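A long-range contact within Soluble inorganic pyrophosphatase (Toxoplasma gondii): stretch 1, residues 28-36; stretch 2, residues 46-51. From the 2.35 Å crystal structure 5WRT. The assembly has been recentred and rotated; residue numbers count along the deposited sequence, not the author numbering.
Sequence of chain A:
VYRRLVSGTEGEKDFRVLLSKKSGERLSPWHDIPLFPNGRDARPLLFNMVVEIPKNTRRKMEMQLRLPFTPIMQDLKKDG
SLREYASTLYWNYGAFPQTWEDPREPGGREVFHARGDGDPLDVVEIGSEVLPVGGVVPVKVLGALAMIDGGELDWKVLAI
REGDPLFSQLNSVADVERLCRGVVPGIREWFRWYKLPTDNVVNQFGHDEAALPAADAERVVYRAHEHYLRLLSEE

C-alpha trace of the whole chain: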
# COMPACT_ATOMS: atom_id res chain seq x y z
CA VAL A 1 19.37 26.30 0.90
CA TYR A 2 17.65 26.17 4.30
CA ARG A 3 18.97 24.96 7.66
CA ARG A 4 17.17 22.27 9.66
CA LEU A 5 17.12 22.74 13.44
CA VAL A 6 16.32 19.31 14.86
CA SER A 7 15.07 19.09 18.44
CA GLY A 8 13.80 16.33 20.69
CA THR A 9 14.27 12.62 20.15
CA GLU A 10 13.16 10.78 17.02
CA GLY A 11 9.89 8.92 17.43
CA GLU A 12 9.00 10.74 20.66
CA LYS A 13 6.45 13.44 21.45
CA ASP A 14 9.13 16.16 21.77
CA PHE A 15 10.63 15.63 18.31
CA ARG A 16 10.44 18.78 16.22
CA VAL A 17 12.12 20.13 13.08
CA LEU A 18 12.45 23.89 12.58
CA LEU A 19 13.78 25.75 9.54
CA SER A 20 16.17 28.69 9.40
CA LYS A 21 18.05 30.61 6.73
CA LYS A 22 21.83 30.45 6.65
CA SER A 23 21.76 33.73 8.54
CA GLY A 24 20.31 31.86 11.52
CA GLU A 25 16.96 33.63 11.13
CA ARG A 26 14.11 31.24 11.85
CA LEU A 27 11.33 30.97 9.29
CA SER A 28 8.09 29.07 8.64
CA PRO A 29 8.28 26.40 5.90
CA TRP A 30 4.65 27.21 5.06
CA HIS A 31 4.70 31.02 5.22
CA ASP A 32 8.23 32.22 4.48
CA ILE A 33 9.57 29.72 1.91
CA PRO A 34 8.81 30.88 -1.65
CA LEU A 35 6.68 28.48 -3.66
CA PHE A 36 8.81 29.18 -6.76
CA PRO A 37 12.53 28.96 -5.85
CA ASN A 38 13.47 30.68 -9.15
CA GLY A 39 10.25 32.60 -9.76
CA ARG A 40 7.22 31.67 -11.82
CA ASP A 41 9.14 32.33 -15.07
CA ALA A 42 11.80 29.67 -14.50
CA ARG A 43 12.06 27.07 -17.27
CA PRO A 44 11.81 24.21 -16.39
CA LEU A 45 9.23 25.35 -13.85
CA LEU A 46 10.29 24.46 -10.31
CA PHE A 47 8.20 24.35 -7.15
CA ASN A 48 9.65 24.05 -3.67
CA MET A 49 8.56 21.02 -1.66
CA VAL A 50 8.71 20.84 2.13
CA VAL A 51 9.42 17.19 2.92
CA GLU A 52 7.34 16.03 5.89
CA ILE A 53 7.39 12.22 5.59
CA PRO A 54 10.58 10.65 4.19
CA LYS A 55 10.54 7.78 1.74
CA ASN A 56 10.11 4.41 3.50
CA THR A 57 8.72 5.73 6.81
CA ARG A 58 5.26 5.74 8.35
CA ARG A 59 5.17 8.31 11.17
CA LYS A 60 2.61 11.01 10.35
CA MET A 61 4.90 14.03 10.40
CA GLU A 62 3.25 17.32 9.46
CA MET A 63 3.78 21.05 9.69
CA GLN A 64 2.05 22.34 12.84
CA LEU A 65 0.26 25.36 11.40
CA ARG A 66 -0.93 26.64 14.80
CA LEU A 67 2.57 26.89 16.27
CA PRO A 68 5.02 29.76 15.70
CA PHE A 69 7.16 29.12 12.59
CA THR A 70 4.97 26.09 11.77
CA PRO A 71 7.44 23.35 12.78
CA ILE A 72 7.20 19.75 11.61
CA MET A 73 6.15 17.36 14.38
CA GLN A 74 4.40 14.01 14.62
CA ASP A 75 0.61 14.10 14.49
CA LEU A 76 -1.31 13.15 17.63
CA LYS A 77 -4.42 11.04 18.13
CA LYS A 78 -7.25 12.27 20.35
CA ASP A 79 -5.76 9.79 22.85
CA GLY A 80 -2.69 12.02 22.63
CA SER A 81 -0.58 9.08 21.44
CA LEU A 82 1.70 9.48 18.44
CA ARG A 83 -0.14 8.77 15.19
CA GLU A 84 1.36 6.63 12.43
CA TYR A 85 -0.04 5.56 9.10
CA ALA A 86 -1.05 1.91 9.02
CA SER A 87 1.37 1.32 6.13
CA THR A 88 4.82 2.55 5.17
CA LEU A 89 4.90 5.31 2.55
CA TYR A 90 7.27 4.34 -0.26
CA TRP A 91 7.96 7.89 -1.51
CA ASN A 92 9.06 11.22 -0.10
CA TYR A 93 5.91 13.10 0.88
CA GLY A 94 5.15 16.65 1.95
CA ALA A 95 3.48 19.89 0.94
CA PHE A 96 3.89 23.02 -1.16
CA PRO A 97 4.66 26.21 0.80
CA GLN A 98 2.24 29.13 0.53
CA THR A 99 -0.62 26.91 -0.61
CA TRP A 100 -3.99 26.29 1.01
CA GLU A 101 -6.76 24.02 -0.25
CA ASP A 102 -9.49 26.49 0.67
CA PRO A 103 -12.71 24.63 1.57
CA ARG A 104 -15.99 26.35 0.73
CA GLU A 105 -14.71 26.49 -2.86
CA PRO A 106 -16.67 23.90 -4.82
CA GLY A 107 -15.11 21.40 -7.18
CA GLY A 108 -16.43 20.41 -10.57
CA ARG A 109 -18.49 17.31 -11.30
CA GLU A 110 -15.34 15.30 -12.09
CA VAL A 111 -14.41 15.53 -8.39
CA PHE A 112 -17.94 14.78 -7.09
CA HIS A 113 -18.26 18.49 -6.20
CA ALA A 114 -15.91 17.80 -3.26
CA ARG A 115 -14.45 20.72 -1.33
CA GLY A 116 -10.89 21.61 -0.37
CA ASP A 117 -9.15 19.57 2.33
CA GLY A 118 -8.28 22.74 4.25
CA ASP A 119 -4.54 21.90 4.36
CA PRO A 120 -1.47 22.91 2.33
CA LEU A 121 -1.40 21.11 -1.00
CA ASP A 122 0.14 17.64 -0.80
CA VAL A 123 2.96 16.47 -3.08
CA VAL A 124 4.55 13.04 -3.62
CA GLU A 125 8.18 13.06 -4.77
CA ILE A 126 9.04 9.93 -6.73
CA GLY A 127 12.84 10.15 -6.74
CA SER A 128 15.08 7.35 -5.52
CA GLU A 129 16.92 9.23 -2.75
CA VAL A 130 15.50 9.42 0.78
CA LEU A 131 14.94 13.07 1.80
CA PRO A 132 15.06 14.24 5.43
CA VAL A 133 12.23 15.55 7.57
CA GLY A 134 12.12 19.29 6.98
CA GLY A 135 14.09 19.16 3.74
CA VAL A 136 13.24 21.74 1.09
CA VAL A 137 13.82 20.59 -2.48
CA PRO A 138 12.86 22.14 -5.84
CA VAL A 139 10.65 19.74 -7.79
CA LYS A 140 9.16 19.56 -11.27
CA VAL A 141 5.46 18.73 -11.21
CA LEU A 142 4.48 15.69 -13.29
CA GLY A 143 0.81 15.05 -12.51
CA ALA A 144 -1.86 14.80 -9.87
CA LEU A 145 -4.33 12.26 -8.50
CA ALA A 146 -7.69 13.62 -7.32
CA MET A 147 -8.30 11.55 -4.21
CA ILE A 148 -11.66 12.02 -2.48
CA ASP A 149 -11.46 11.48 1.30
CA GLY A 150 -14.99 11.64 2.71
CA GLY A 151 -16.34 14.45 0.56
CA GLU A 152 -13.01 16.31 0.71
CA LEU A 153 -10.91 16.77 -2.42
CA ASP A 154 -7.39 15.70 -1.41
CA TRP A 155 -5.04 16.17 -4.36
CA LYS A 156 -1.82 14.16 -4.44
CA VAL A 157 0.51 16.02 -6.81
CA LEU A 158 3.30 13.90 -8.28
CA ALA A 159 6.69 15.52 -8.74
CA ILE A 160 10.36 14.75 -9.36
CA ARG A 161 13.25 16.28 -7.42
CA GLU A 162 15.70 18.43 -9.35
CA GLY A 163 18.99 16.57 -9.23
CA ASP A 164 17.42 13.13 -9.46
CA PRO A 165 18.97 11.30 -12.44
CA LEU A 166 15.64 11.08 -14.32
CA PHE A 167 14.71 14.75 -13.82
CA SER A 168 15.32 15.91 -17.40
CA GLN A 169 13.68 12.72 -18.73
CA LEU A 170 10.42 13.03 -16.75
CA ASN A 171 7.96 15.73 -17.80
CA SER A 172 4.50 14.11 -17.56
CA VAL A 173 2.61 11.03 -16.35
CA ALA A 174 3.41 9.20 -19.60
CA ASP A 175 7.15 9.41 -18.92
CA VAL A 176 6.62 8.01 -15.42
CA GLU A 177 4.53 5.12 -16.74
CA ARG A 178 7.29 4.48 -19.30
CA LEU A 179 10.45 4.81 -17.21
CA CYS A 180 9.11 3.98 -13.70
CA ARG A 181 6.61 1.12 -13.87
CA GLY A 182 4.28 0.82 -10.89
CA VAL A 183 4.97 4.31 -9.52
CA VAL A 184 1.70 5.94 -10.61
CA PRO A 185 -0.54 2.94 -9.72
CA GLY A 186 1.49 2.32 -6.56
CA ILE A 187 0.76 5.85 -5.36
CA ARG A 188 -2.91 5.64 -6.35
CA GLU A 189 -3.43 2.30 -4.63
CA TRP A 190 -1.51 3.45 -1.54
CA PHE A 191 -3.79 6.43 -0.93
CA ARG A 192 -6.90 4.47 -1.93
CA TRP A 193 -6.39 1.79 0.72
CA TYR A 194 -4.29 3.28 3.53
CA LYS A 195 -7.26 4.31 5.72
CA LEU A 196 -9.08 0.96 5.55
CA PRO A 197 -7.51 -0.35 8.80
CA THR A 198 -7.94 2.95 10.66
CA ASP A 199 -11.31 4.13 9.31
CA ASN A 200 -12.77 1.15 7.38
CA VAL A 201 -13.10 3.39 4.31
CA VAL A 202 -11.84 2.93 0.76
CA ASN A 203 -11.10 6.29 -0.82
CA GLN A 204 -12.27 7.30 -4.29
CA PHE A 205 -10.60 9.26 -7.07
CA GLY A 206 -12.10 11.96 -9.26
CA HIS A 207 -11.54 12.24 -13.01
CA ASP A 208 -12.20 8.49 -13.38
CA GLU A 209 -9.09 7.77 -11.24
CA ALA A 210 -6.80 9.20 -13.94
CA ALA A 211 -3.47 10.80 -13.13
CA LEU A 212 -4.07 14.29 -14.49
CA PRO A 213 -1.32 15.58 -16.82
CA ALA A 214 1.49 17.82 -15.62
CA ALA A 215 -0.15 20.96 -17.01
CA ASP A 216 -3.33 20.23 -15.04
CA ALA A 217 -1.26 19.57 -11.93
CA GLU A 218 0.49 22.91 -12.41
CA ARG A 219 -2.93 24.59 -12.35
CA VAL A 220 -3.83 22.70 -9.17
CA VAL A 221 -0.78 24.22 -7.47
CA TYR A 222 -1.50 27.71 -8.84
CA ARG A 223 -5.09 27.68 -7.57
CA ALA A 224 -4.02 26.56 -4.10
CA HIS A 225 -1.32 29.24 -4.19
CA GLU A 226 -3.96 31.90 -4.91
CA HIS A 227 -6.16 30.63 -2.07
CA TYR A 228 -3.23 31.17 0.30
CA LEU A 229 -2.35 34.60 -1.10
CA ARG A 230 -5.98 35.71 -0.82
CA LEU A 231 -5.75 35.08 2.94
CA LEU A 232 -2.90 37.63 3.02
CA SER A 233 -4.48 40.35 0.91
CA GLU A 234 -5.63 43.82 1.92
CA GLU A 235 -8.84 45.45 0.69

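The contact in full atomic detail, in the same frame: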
# COMPACT_ATOMS: atom_id res chain seq x y z
N SER A 28 9.13 30.08 8.81
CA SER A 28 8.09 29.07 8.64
C SER A 28 8.22 28.41 7.27
O SER A 28 8.25 29.11 6.25
CB SER A 28 6.71 29.71 8.78
OG SER A 28 5.68 28.79 8.44
N PRO A 29 8.30 27.08 7.21
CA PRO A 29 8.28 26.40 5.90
C PRO A 29 7.01 26.64 5.11
O PRO A 29 7.04 26.52 3.88
CB PRO A 29 8.45 24.92 6.26
CG PRO A 29 8.10 24.82 7.71
CD PRO A 29 8.49 26.13 8.32
N TRP A 30 5.90 26.96 5.76
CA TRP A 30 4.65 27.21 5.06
C TRP A 30 4.51 28.66 4.63
O TRP A 30 4.05 28.93 3.51
CB TRP A 30 3.45 26.82 5.94
CG TRP A 30 2.14 26.88 5.22
CD1 TRP A 30 1.90 26.51 3.92
CD2 TRP A 30 0.88 27.32 5.74
NE1 TRP A 30 0.58 26.70 3.61
CE2 TRP A 30 -0.07 27.19 4.71
CE3 TRP A 30 0.46 27.81 6.99
CZ2 TRP A 30 -1.41 27.54 4.88
CZ3 TRP A 30 -0.87 28.15 7.16
CH2 TRP A 30 -1.79 28.02 6.11
N HIS A 31 4.91 29.60 5.48
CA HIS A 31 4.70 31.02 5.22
C HIS A 31 5.87 31.69 4.51
O HIS A 31 5.65 32.50 3.61
CB HIS A 31 4.42 31.77 6.52
CG HIS A 31 3.17 31.35 7.22
ND1 HIS A 31 1.91 31.54 6.68
CD2 HIS A 31 2.97 30.76 8.42
CE1 HIS A 31 1.00 31.08 7.52
NE2 HIS A 31 1.62 30.60 8.58
N ASP A 32 7.11 31.39 4.90
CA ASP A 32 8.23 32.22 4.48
C ASP A 32 9.10 31.59 3.40
O ASP A 32 10.00 32.26 2.90
CB ASP A 32 9.10 32.57 5.68
CG ASP A 32 8.30 32.94 6.92
OD1 ASP A 32 7.37 33.77 6.83
OD2 ASP A 32 8.58 32.35 7.99
N ILE A 33 8.86 30.34 3.04
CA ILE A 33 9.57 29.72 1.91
C ILE A 33 8.83 30.04 0.62
O ILE A 33 7.62 29.80 0.53
CB ILE A 33 9.74 28.21 2.11
CG1 ILE A 33 10.69 27.94 3.27
CG2 ILE A 33 10.26 27.55 0.84
CD1 ILE A 33 11.09 26.50 3.40
N PRO A 34 9.50 30.59 -0.39
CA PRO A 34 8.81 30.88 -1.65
C PRO A 34 8.37 29.59 -2.34
O PRO A 34 9.08 28.58 -2.33
CB PRO A 34 9.87 31.62 -2.47
CG PRO A 34 11.17 31.16 -1.91
CD PRO A 34 10.93 30.96 -0.44
N LEU A 35 7.17 29.64 -2.92
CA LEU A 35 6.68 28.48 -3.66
C LEU A 35 7.53 28.22 -4.90
O LEU A 35 7.79 27.07 -5.25
CB LEU A 35 5.21 28.69 -4.05
CG LEU A 35 4.61 27.62 -4.96
CD1 LEU A 35 4.71 26.25 -4.31
CD2 LEU A 35 3.17 27.95 -5.31
N PHE A 36 7.97 29.29 -5.58
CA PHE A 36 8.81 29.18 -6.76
C PHE A 36 10.24 29.56 -6.41
O PHE A 36 10.54 30.76 -6.27
CB PHE A 36 8.28 30.05 -7.90
CG PHE A 36 6.85 29.78 -8.27
CD1 PHE A 36 6.52 28.67 -9.03
CD2 PHE A 36 5.84 30.63 -7.87
CE1 PHE A 36 5.21 28.41 -9.38
CE2 PHE A 36 4.53 30.38 -8.21
CZ PHE A 36 4.21 29.27 -8.97
N LEU A 46 9.97 25.13 -11.56
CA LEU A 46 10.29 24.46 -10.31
C LEU A 46 9.40 24.96 -9.19
O LEU A 46 9.14 26.16 -9.08
CB LEU A 46 11.76 24.67 -9.93
CG LEU A 46 12.79 24.01 -10.85
CD1 LEU A 46 14.20 24.20 -10.31
CD2 LEU A 46 12.47 22.54 -11.03
N PHE A 47 8.93 24.04 -8.36
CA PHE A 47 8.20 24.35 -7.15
C PHE A 47 9.01 23.83 -5.98
O PHE A 47 9.64 22.77 -6.08
CB PHE A 47 6.80 23.71 -7.11
CG PHE A 47 5.93 24.03 -8.29
CD1 PHE A 47 6.13 23.41 -9.51
CD2 PHE A 47 4.89 24.95 -8.17
CE1 PHE A 47 5.32 23.69 -10.59
CE2 PHE A 47 4.08 25.24 -9.24
CZ PHE A 47 4.29 24.61 -10.46
N ASN A 48 9.00 24.55 -4.87
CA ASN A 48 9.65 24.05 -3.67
C ASN A 48 8.72 23.09 -2.94
O ASN A 48 7.51 23.31 -2.86
CB ASN A 48 10.08 25.19 -2.75
CG ASN A 48 11.54 25.56 -2.93
OD1 ASN A 48 12.37 24.72 -3.24
ND2 ASN A 48 11.85 26.83 -2.71
N MET A 49 9.30 22.01 -2.42
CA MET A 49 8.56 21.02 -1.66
C MET A 49 9.16 20.93 -0.26
O MET A 49 10.37 20.77 -0.11
CB MET A 49 8.62 19.65 -2.34
CG MET A 49 8.34 18.48 -1.41
SD MET A 49 8.55 16.88 -2.23
CE MET A 49 7.85 15.77 -1.00
N VAL A 50 8.30 21.05 0.75
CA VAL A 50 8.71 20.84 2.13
C VAL A 50 8.46 19.37 2.44
O VAL A 50 7.31 18.91 2.47
CB VAL A 50 7.94 21.75 3.10
CG1 VAL A 50 8.27 21.39 4.54
CG2 VAL A 50 8.27 23.21 2.82
N VAL A 51 9.53 18.62 2.66
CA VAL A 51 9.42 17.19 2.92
C VAL A 51 8.99 16.99 4.36
O VAL A 51 9.69 17.41 5.29
CB VAL A 51 10.75 16.47 2.64
CG1 VAL A 51 10.63 14.98 2.93
CG2 VAL A 51 11.19 16.71 1.20

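How do the two backbones lie against each other? Most of stretch 2 belongs to a strand that continues beyond Val-51, whereas stretch 1 is an irregular segment whose Pro-29 to His-31 have helical torsions without the regular bonds. The two stretches run antiparallel: Phe-36 lies near Phe-47, with CA atoms 4.9 Å apart, Leu-35 near Asn-48, at 5.3 Å between CA atoms, and Pro-29 near Val-50, at 6.7 Å between CA atoms. The backbones are thus closest at the Phe-36 end and farther apart at Pro-29, where side chains fill the space. The contact is modest, burying 390 Å² over both sides.

Which polar bonds tie the stretches together? The main one joins backbone to backbone: Asn-48 N donates to Leu-35 O at 2.8 Å, with a nearly straight angle of 166°. The same carbonyl also receives a CA-H...O contact, since Phe-47 CA lies 3.3 Å from Leu-35 O, so one oxygen meets two successive residues of the strand. The Asn-48 side chain adds a second, weak hydrogen bond, from ND2 to Pro-34 O at 3.3 Å. Through its backbone N and its amide, Asn-48 therefore engages two consecutive carbonyls of stretch 1, and it has the largest area covered by the other stretch. Its CB points toward stretch 1, which brings the amide within reach; the chi1 of -97° lies between the usual wells.

Where do the aromatic rings meet? Phe-36 and Phe-47 form an oblique pair, their centroids 5.3 Å apart and their planes at 46°, an arrangement that is neither a stack nor edge-to-face. Their closest atoms, Phe-36 CE1 and Phe-47 CE2, are 3.4 Å apart. Although the CA-to-CB bond of Phe-36 points away from the strand, the end of its side chain comes nearer, with chi1 in the m rotamer. Leu-46 O sits at the edge of the Phe-36 ring, 3.6 Å from Phe-36 CD1, where the slightly positive ring hydrogens suit a carbonyl oxygen. Leu-35 CD1 in turn approaches the edge of the Phe-47 ring, 4.1 Å from Phe-47 CD2.

What fills the space at the other end? Val-50 points toward stretch 1, and its CG2 lies 3.8 Å from Pro-29 CB and 4.4 Å from Ile-33 CD1, a small apolar cluster of buried residues held by dispersion and the exclusion of water. Met-49 points away between Asn-48 and Val-50, as the alternation of a strand requires, and makes no contact with stretch 1.

What brings Pro-29 and Ile-33 to the same methyl? Stretch 1 turns back on itself: Asp-32 N donates to Ser-28 O at 2.9 Å, and Ser-28 N donates to Asp-32 OD2 at a very short 2.5 Å. His-31 N also bonds to Ser-28 OG, at 3.2 Å. The turn leaves Pro-29 and Ile-33 both pointing toward the strand.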